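Local coordinates for envelopment polyprotein (Bovine Schmallenberg virus BH80/Germany/2011, PDB 7A56) that probably drives entry as a class II membrane fusion glycoprotein that merges viral and host membranes, captured here in its trimeric postfusion form, at residues I52-K57 against S101-V106; K198-C203 against G334-K339. All coordinates share one frame; numbering follows the deposited sequence.

Contact 1: residues I52-K57 against S101-V106; sequences IIPQYK and SIIIYV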
ATOM      1  N   ILE A  52      12.875  26.357  18.906  1.00 35.97           N
ATOM      2  CA  ILE A  52      12.075  25.143  19.044  1.00 34.64           C
ATOM      3  C   ILE A  52      11.174  25.414  20.242  1.00 34.04           C
ATOM      4  O   ILE A  52      11.633  25.397  21.399  1.00 32.05           O
ATOM      5  CB  ILE A  52      12.929  23.871  19.235  1.00 33.58           C
ATOM      6  CG1 ILE A  52      13.853  23.588  18.018  1.00 33.45           C
ATOM      7  CG2 ILE A  52      12.059  22.607  19.516  1.00 28.64           C
ATOM      8  CD1 ILE A  52      15.139  22.896  18.489  1.00 35.51           C
ATOM      9  N   ILE A  53       9.909  25.705  19.961  1.00 34.77           N
ATOM     10  CA  ILE A  53       8.897  26.061  20.960  1.00 31.68           C
ATOM     11  C   ILE A  53       7.777  25.023  20.838  1.00 29.08           C
ATOM     12  O   ILE A  53       7.099  24.961  19.791  1.00 30.16           O
ATOM     13  CB  ILE A  53       8.380  27.487  20.735  1.00 34.31           C
ATOM     14  CG1 ILE A  53       9.546  28.500  20.776  1.00 37.41           C
ATOM     15  CG2 ILE A  53       7.332  27.824  21.843  1.00 35.60           C
ATOM     16  CD1 ILE A  53       9.152  29.892  20.403  1.00 40.57           C
ATOM     17  N   PRO A  54       7.600  24.160  21.829  1.00 28.87           N
ATOM     18  CA  PRO A  54       6.785  22.944  21.631  1.00 26.97           C
ATOM     19  C   PRO A  54       5.290  23.218  21.438  1.00 26.25           C
ATOM     20  O   PRO A  54       4.677  23.990  22.162  1.00 30.37           O
ATOM     21  CB  PRO A  54       7.044  22.122  22.897  1.00 26.56           C
ATOM     22  CG  PRO A  54       7.625  23.079  23.900  1.00 28.92           C
ATOM     23  CD  PRO A  54       8.327  24.153  23.109  1.00 28.02           C
ATOM     24  N   GLN A  55       4.706  22.543  20.444  1.00 26.21           N
ATOM     25  CA  GLN A  55       3.280  22.663  20.140  1.00 25.90           C
ATOM     26  C   GLN A  55       2.440  21.568  20.771  1.00 27.52           C
ATOM     27  O   GLN A  55       1.209  21.694  20.791  1.00 30.56           O
ATOM     28  CB  GLN A  55       3.050  22.554  18.603  1.00 23.93           C
ATOM     29  CG  GLN A  55       3.545  23.766  17.813  1.00 25.31           C
ATOM     30  CD  GLN A  55       3.677  23.419  16.366  1.00 28.10           C
ATOM     31  OE1 GLN A  55       4.540  22.613  16.010  1.00 28.56           O
ATOM     32  NE2 GLN A  55       2.794  23.959  15.510  1.00 29.26           N
ATOM     33  N   TYR A  56       3.058  20.449  21.151  1.00 24.32           N
ATOM     34  CA  TYR A  56       2.332  19.241  21.511  1.00 25.10           C
ATOM     35  C   TYR A  56       2.304  19.055  23.039  1.00 25.36           C
ATOM     36  O   TYR A  56       3.336  19.164  23.715  1.00 25.75           O
ATOM     37  CB  TYR A  56       2.966  18.030  20.822  1.00 25.80           C
ATOM     38  CG  TYR A  56       2.151  16.753  20.945  1.00 23.24           C
ATOM     39  CD1 TYR A  56       1.089  16.488  20.054  1.00 21.84           C
ATOM     40  CD2 TYR A  56       2.378  15.862  21.997  1.00 23.99           C
ATOM     41  CE1 TYR A  56       0.328  15.343  20.174  1.00 22.61           C
ATOM     42  CE2 TYR A  56       1.615  14.680  22.136  1.00 23.06           C
ATOM     43  CZ  TYR A  56       0.602  14.428  21.227  1.00 23.72           C
ATOM     44  OH  TYR A  56      -0.150  13.296  21.324  1.00 24.04           O
ATOM     45  N   LYS A  57       1.111  18.804  23.573  1.00 24.25           N
ATOM     46  CA  LYS A  57       0.931  18.405  24.962  1.00 26.21           C
ATOM     47  C   LYS A  57      -0.177  17.362  25.052  1.00 26.30           C
ATOM     48  O   LYS A  57      -1.270  17.578  24.500  1.00 26.95           O
ATOM     49  CB  LYS A  57       0.558  19.623  25.819  1.00 30.88           C
ATOM     50  CG  LYS A  57       0.295  19.258  27.238  1.00 36.11           C
ATOM     51  CD  LYS A  57       0.115  20.531  28.022  1.00 45.04           C
ATOM     52  CE  LYS A  57      -1.318  20.749  28.356  1.00 56.20           C
ATOM     53  NZ  LYS A  57      -1.504  20.441  29.804  1.00 55.90           N
ATOM     54  N   SER A 101      13.229  23.777  31.644  1.00 35.34           N
ATOM     55  CA  SER A 101      12.395  22.972  30.771  1.00 37.71           C
ATOM     56  C   SER A 101      13.249  21.986  29.971  1.00 32.17           C
ATOM     57  O   SER A 101      14.425  22.249  29.670  1.00 33.23           O
ATOM     58  CB  SER A 101      11.589  23.855  29.829  1.00 41.38           C
ATOM     59  OG  SER A 101      12.441  24.323  28.811  1.00 46.51           O
ATOM     60  N   ILE A 102      12.664  20.813  29.728  1.00 28.71           N
ATOM     61  CA  ILE A 102      13.194  19.797  28.823  1.00 29.46           C
ATOM     62  C   ILE A 102      12.171  19.655  27.715  1.00 29.38           C
ATOM     63  O   ILE A 102      10.984  19.442  27.993  1.00 28.71           O
ATOM     64  CB  ILE A 102      13.410  18.455  29.544  1.00 29.13           C
ATOM     65  CG1 ILE A 102      14.457  18.598  30.675  1.00 34.73           C
ATOM     66  CG2 ILE A 102      13.821  17.367  28.593  1.00 31.54           C
ATOM     67  CD1 ILE A 102      14.675  17.313  31.491  1.00 35.81           C
ATOM     68  N   ILE A 103      12.628  19.733  26.470  1.00 27.82           N
ATOM     69  CA  ILE A 103      11.767  19.589  25.296  1.00 24.89           C
ATOM     70  C   ILE A 103      12.128  18.275  24.617  1.00 24.76           C
ATOM     71  O   ILE A 103      13.316  17.973  24.440  1.00 25.48           O
ATOM     72  CB  ILE A 103      11.941  20.804  24.371  1.00 25.47           C
ATOM     73  CG1 ILE A 103      11.307  22.051  25.037  1.00 26.30           C
ATOM     74  CG2 ILE A 103      11.349  20.591  22.941  1.00 24.53           C
ATOM     75  CD1 ILE A 103      11.814  23.370  24.393  1.00 31.76           C
ATOM     76  N   ILE A 104      11.122  17.454  24.317  1.00 23.50           N
ATOM     77  CA  ILE A 104      11.320  16.260  23.499  1.00 22.37           C
ATOM     78  C   ILE A 104      10.994  16.623  22.045  1.00 24.46           C
ATOM     79  O   ILE A 104       9.851  16.989  21.726  1.00 23.73           O
ATOM     80  CB  ILE A 104      10.438  15.097  23.978  1.00 21.88           C
ATOM     81  CG1 ILE A 104      10.579  14.839  25.499  1.00 23.69           C
ATOM     82  CG2 ILE A 104      10.620  13.834  23.072  1.00 21.75           C
ATOM     83  CD1 ILE A 104      12.024  14.414  25.890  1.00 25.40           C
ATOM     84  N   TYR A 105      11.996  16.555  21.158  1.00 21.69           N
ATOM     85  CA  TYR A 105      11.865  17.211  19.843  1.00 22.88           C
ATOM     86  C   TYR A 105      12.104  16.157  18.765  1.00 22.68           C
ATOM     87  O   TYR A 105      13.176  15.541  18.739  1.00 21.74           O
ATOM     88  CB  TYR A 105      12.849  18.396  19.779  1.00 26.39           C
ATOM     89  CG  TYR A 105      13.212  18.905  18.383  1.00 29.51           C
ATOM     90  CD1 TYR A 105      12.261  19.012  17.391  1.00 25.91           C
ATOM     91  CD2 TYR A 105      14.499  19.303  18.098  1.00 29.59           C
ATOM     92  CE1 TYR A 105      12.612  19.477  16.080  1.00 29.33           C
ATOM     93  CE2 TYR A 105      14.871  19.771  16.831  1.00 29.92           C
ATOM     94  CZ  TYR A 105      13.925  19.857  15.843  1.00 31.39           C
ATOM     95  OH  TYR A 105      14.331  20.322  14.648  1.00 33.93           O
ATOM     96  N   VAL A 106      11.121  15.952  17.879  1.00 20.97           N
ATOM     97  CA  VAL A 106      11.263  14.960  16.777  1.00 22.04           C
ATOM     98  C   VAL A 106      11.934  15.701  15.616  1.00 25.48           C
ATOM     99  O   VAL A 106      11.305  16.398  14.819  1.00 26.38           O
ATOM    100  CB  VAL A 106       9.933  14.322  16.409  1.00 21.72           C
ATOM    101  CG1 VAL A 106      10.117  13.169  15.335  1.00 23.98           C
ATOM    102  CG2 VAL A 106       9.247  13.767  17.655  1.00 21.48           C
TER
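I52 and P54 sit on an irregular loop that passes over I103 and Y105 on the strand segment 101-106. The loop crosses the strand rather than pairing with it: CA of P54 and CA of I103 are 7.0 Å apart, and no hydrogen bond joins the two backbones. The alternation of the strand turns I103 and Y105 toward the loop, and the extended backbone from I52 to P54 likewise points I52 and P54 toward them, with I53 between turned away.

I52 does most of the touching, with both of its branches on the same side of the Y105 ring. CG2 makes a CH-pi contact, 4.3 Å from the ring centroid and 21° off the ring normal, displaced toward the rim. CD1 stays on that side but overhangs the CD2-CE2 edge, 3.5 Å from Y105 CE2. The forked grip follows from the first torsion of I52 (chi1 -62°), which sets CG2 anti to the backbone N and swings CG1 out beside that N. CG2 also meets I103, its methyl 4.0 Å from I103 CG2. At its other end I103 puts CD1 3.8 Å from P54 CD, the two side chains crossing at about a right angle. That same I103 methyl lies 3.6 Å from the carbonyl O of I52.

S86 of the neighbouring strand 86-92 touches all four residues, while I53 N bonds to T383 OG1 and Q55 OE1 to S386 N. The arrangement is a loop packed on one face of an antiparallel sheet, as in the beta-rich central domain of class II fusion proteins, and through I53 and Q55 the loop is also tied to the C-terminal beta region, probably the domain folded back in the postfusion hairpin.

Contact 2: residues K198-C203 against G334-K339; sequences KDVEVC and GTINYK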
ATOM      1  N   LYS A 198      12.234   3.878   7.519  1.00 26.62           N
ATOM      2  CA  LYS A 198      12.073   5.134   8.219  1.00 26.76           C
ATOM      3  C   LYS A 198      13.422   5.666   8.651  1.00 27.73           C
ATOM      4  O   LYS A 198      14.339   4.908   8.982  1.00 32.43           O
ATOM      5  CB  LYS A 198      11.215   4.933   9.482  1.00 29.17           C
ATOM      6  CG  LYS A 198       9.918   4.257   9.170  1.00 30.97           C
ATOM      7  CD  LYS A 198       9.134   4.085  10.425  1.00 30.14           C
ATOM      8  CE  LYS A 198       7.903   3.311  10.061  1.00 26.84           C
ATOM      9  NZ  LYS A 198       8.146   1.771  10.105  1.00 28.81           N
ATOM     10  N   ASP A 199      13.546   6.990   8.639  1.00 24.28           N
ATOM     11  CA  ASP A 199      14.719   7.670   9.161  1.00 27.54           C
ATOM     12  C   ASP A 199      14.211   8.690  10.190  1.00 26.97           C
ATOM     13  O   ASP A 199      13.626   9.714   9.803  1.00 29.82           O
ATOM     14  CB  ASP A 199      15.474   8.319   7.993  1.00 32.68           C
ATOM     15  CG  ASP A 199      16.702   9.128   8.436  1.00 42.38           C
ATOM     16  OD1 ASP A 199      17.055   9.140   9.633  1.00 41.28           O
ATOM     17  OD2 ASP A 199      17.331   9.763   7.563  1.00 43.53           O
ATOM     18  N   VAL A 200      14.398   8.391  11.487  1.00 24.48           N
ATOM     19  CA  VAL A 200      13.808   9.186  12.574  1.00 24.18           C
ATOM     20  C   VAL A 200      14.926   9.610  13.507  1.00 27.33           C
ATOM     21  O   VAL A 200      15.731   8.776  13.962  1.00 27.29           O
ATOM     22  CB  VAL A 200      12.710   8.418  13.351  1.00 23.35           C
ATOM     23  CG1 VAL A 200      12.160   9.246  14.549  1.00 22.94           C
ATOM     24  CG2 VAL A 200      11.578   8.047  12.418  1.00 23.11           C
ATOM     25  N   GLU A 201      14.983  10.908  13.781  1.00 25.68           N
ATOM     26  CA  GLU A 201      15.923  11.429  14.747  1.00 23.73           C
ATOM     27  C   GLU A 201      15.151  12.188  15.803  1.00 23.48           C
ATOM     28  O   GLU A 201      14.284  13.018  15.486  1.00 23.30           O
ATOM     29  CB  GLU A 201      16.943  12.325  14.051  1.00 26.93           C
ATOM     30  CG  GLU A 201      17.987  12.967  15.028  1.00 33.15           C
ATOM     31  CD  GLU A 201      18.818  14.025  14.304  1.00 42.97           C
ATOM     32  OE1 GLU A 201      18.243  14.766  13.474  1.00 51.15           O
ATOM     33  OE2 GLU A 201      20.030  14.091  14.532  1.00 44.49           O
ATOM     34  N   VAL A 202      15.533  11.978  17.065  1.00 24.24           N
ATOM     35  CA  VAL A 202      14.833  12.627  18.177  1.00 25.71           C
ATOM     36  C   VAL A 202      15.864  13.280  19.074  1.00 26.03           C
ATOM     37  O   VAL A 202      17.004  12.816  19.166  1.00 26.18           O
ATOM     38  CB  VAL A 202      13.981  11.630  18.992  1.00 26.51           C
ATOM     39  CG1 VAL A 202      12.947  10.961  18.091  1.00 29.04           C
ATOM     40  CG2 VAL A 202      14.865  10.628  19.691  1.00 27.84           C
ATOM     41  N   CYS A 203      15.486  14.418  19.684  1.00 24.06           N
ATOM     42  CA  CYS A 203      16.424  15.206  20.469  1.00 22.35           C
ATOM     43  C   CYS A 203      15.835  15.509  21.840  1.00 23.36           C
ATOM     44  O   CYS A 203      14.622  15.645  22.001  1.00 24.20           O
ATOM     45  CB  CYS A 203      16.791  16.585  19.846  1.00 28.89           C
ATOM     46  SG  CYS A 203      17.479  16.433  18.150  1.00 30.93           S
ATOM     47  N   GLY A 334       4.675   6.773  13.761  1.00 22.39           N
ATOM     48  CA  GLY A 334       4.617   5.969  14.943  1.00 19.52           C
ATOM     49  C   GLY A 334       4.502   6.862  16.178  1.00 19.73           C
ATOM     50  O   GLY A 334       4.023   7.993  16.093  1.00 23.46           O
ATOM     51  N   THR A 335       4.957   6.326  17.307  1.00 18.39           N
ATOM     52  CA  THR A 335       4.902   7.043  18.604  1.00 20.15           C
ATOM     53  C   THR A 335       6.271   6.997  19.276  1.00 22.17           C
ATOM     54  O   THR A 335       6.882   5.915  19.398  1.00 22.24           O
ATOM     55  CB  THR A 335       3.872   6.390  19.532  1.00 22.69           C
ATOM     56  OG1 THR A 335       2.575   6.332  18.938  1.00 27.93           O
ATOM     57  CG2 THR A 335       3.825   7.132  20.961  1.00 19.33           C
ATOM     58  N   ILE A 336       6.746   8.143  19.761  1.00 24.15           N
ATOM     59  CA  ILE A 336       7.925   8.204  20.622  1.00 20.78           C
ATOM     60  C   ILE A 336       7.467   8.221  22.085  1.00 23.46           C
ATOM     61  O   ILE A 336       6.789   9.163  22.522  1.00 21.31           O
ATOM     62  CB  ILE A 336       8.809   9.442  20.317  1.00 22.10           C
ATOM     63  CG1 ILE A 336       9.181   9.550  18.806  1.00 26.03           C
ATOM     64  CG2 ILE A 336      10.121   9.460  21.213  1.00 23.79           C
ATOM     65  CD1 ILE A 336       9.909   8.375  18.285  1.00 27.11           C
ATOM     66  N   ASN A 337       7.812   7.170  22.842  1.00 21.20           N
ATOM     67  CA  ASN A 337       7.597   7.165  24.291  1.00 20.72           C
ATOM     68  C   ASN A 337       8.821   7.726  24.981  1.00 22.71           C
ATOM     69  O   ASN A 337       9.947   7.538  24.500  1.00 23.84           O
ATOM     70  CB  ASN A 337       7.305   5.732  24.754  1.00 23.96           C
ATOM     71  CG  ASN A 337       6.065   5.191  24.129  1.00 25.85           C
ATOM     72  OD1 ASN A 337       4.985   5.682  24.405  1.00 25.38           O
ATOM     73  ND2 ASN A 337       6.196   4.207  23.245  1.00 22.12           N
ATOM     74  N   TYR A 338       8.614   8.411  26.128  1.00 22.09           N
ATOM     75  CA  TYR A 338       9.768   8.910  26.847  1.00 19.45           C
ATOM     76  C   TYR A 338       9.456   8.972  28.343  1.00 21.15           C
ATOM     77  O   TYR A 338       8.307   9.168  28.749  1.00 19.57           O
ATOM     78  CB  TYR A 338      10.201  10.309  26.381  1.00 21.10           C
ATOM     79  CG  TYR A 338       9.099  11.397  26.393  1.00 21.81           C
ATOM     80  CD1 TYR A 338       8.884  12.164  27.536  1.00 22.36           C
ATOM     81  CD2 TYR A 338       8.310  11.657  25.272  1.00 19.83           C
ATOM     82  CE1 TYR A 338       7.930  13.167  27.574  1.00 23.36           C
ATOM     83  CE2 TYR A 338       7.331  12.688  25.269  1.00 20.82           C
ATOM     84  CZ  TYR A 338       7.154  13.438  26.480  1.00 24.35           C
ATOM     85  OH  TYR A 338       6.232  14.473  26.541  1.00 26.68           O
ATOM     86  N   LYS A 339      10.514   8.828  29.126  1.00 22.19           N
ATOM     87  CA  LYS A 339      10.449   8.882  30.583  1.00 21.66           C
ATOM     88  C   LYS A 339      11.645   9.662  31.093  1.00 23.18           C
ATOM     89  O   LYS A 339      12.792   9.431  30.670  1.00 24.99           O
ATOM     90  CB  LYS A 339      10.397   7.449  31.161  1.00 21.76           C
ATOM     91  CG  LYS A 339      10.242   7.390  32.757  1.00 20.98           C
ATOM     92  CD  LYS A 339      10.559   5.989  33.232  1.00 20.35           C
ATOM     93  CE  LYS A 339      10.410   5.890  34.850  1.00 22.94           C
ATOM     94  NZ  LYS A 339      10.614   4.465  35.269  1.00 25.29           N
TER
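Strand segments 198-203 and 334-339 face each other from two different sheets and run in broadly the same direction, the closest CA atoms, those of V202 and I336, being 8.6 Å apart, too far for backbone pairing.

The gap is bridged by three buried apolar side chains. I336 and V202 each point toward the opposing strand and meet tip to tip: the methyl CD1 of I336 is 4.0 Å from V202 CG1. V200, two residues earlier on the same face, brings its own CG1 to 4.4 Å from I336 CD1, a looser touch. The end of I336 is therefore met by one methyl from each of two valines. In V202 the first torsion (chi1 -59°) turns CG1 away from the carbonyl carbon, offering that methyl to the isoleucine.

On the reverse face of the 198-203 strand the chemistry changes: D199 and E201 both form salt bridges with R108 of the adjacent strand. C203 is joined to C212 by a disulfide that spans to strand 209-214. Around I336, I79 and I230 of the flanking strands add to the apolar layer, whereas T335 bonds through OG1 to Q231 of the second subunit and K339 through NZ to T60 of the third.

No hydrogen bond or ion pair joins the segments, which bury 93 Å² between them, and the two sheets meet here through non-directional methyl contacts. Their mutual placing probably depends also on the surrounding apolar layer, to which I79 and I230 belong, while each strand is fixed within its own sheet by backbone bonds and, at its outer side, by polar partners.

Contacts 1 and 2 lie on successive layers of one region, their centres 13 Å apart. Strand 98-134, which carries one side of contact 1, is paired with strand 197-206, which carries one side of contact 2, Y105 O being 2.7 Å from C203 N in a probable hydrogen bond. While I103 and Y105 face the loop 52-57, the intervening I104 turns to the other side, where its CG1 packs 3.8 Å from Y338 CE1 of the second sheet. Loop, first sheet and second sheet are thus stacked in sequence. Both contacts also reach the second subunit, and a sodium ion lies about 8 Å from the side chain of P54.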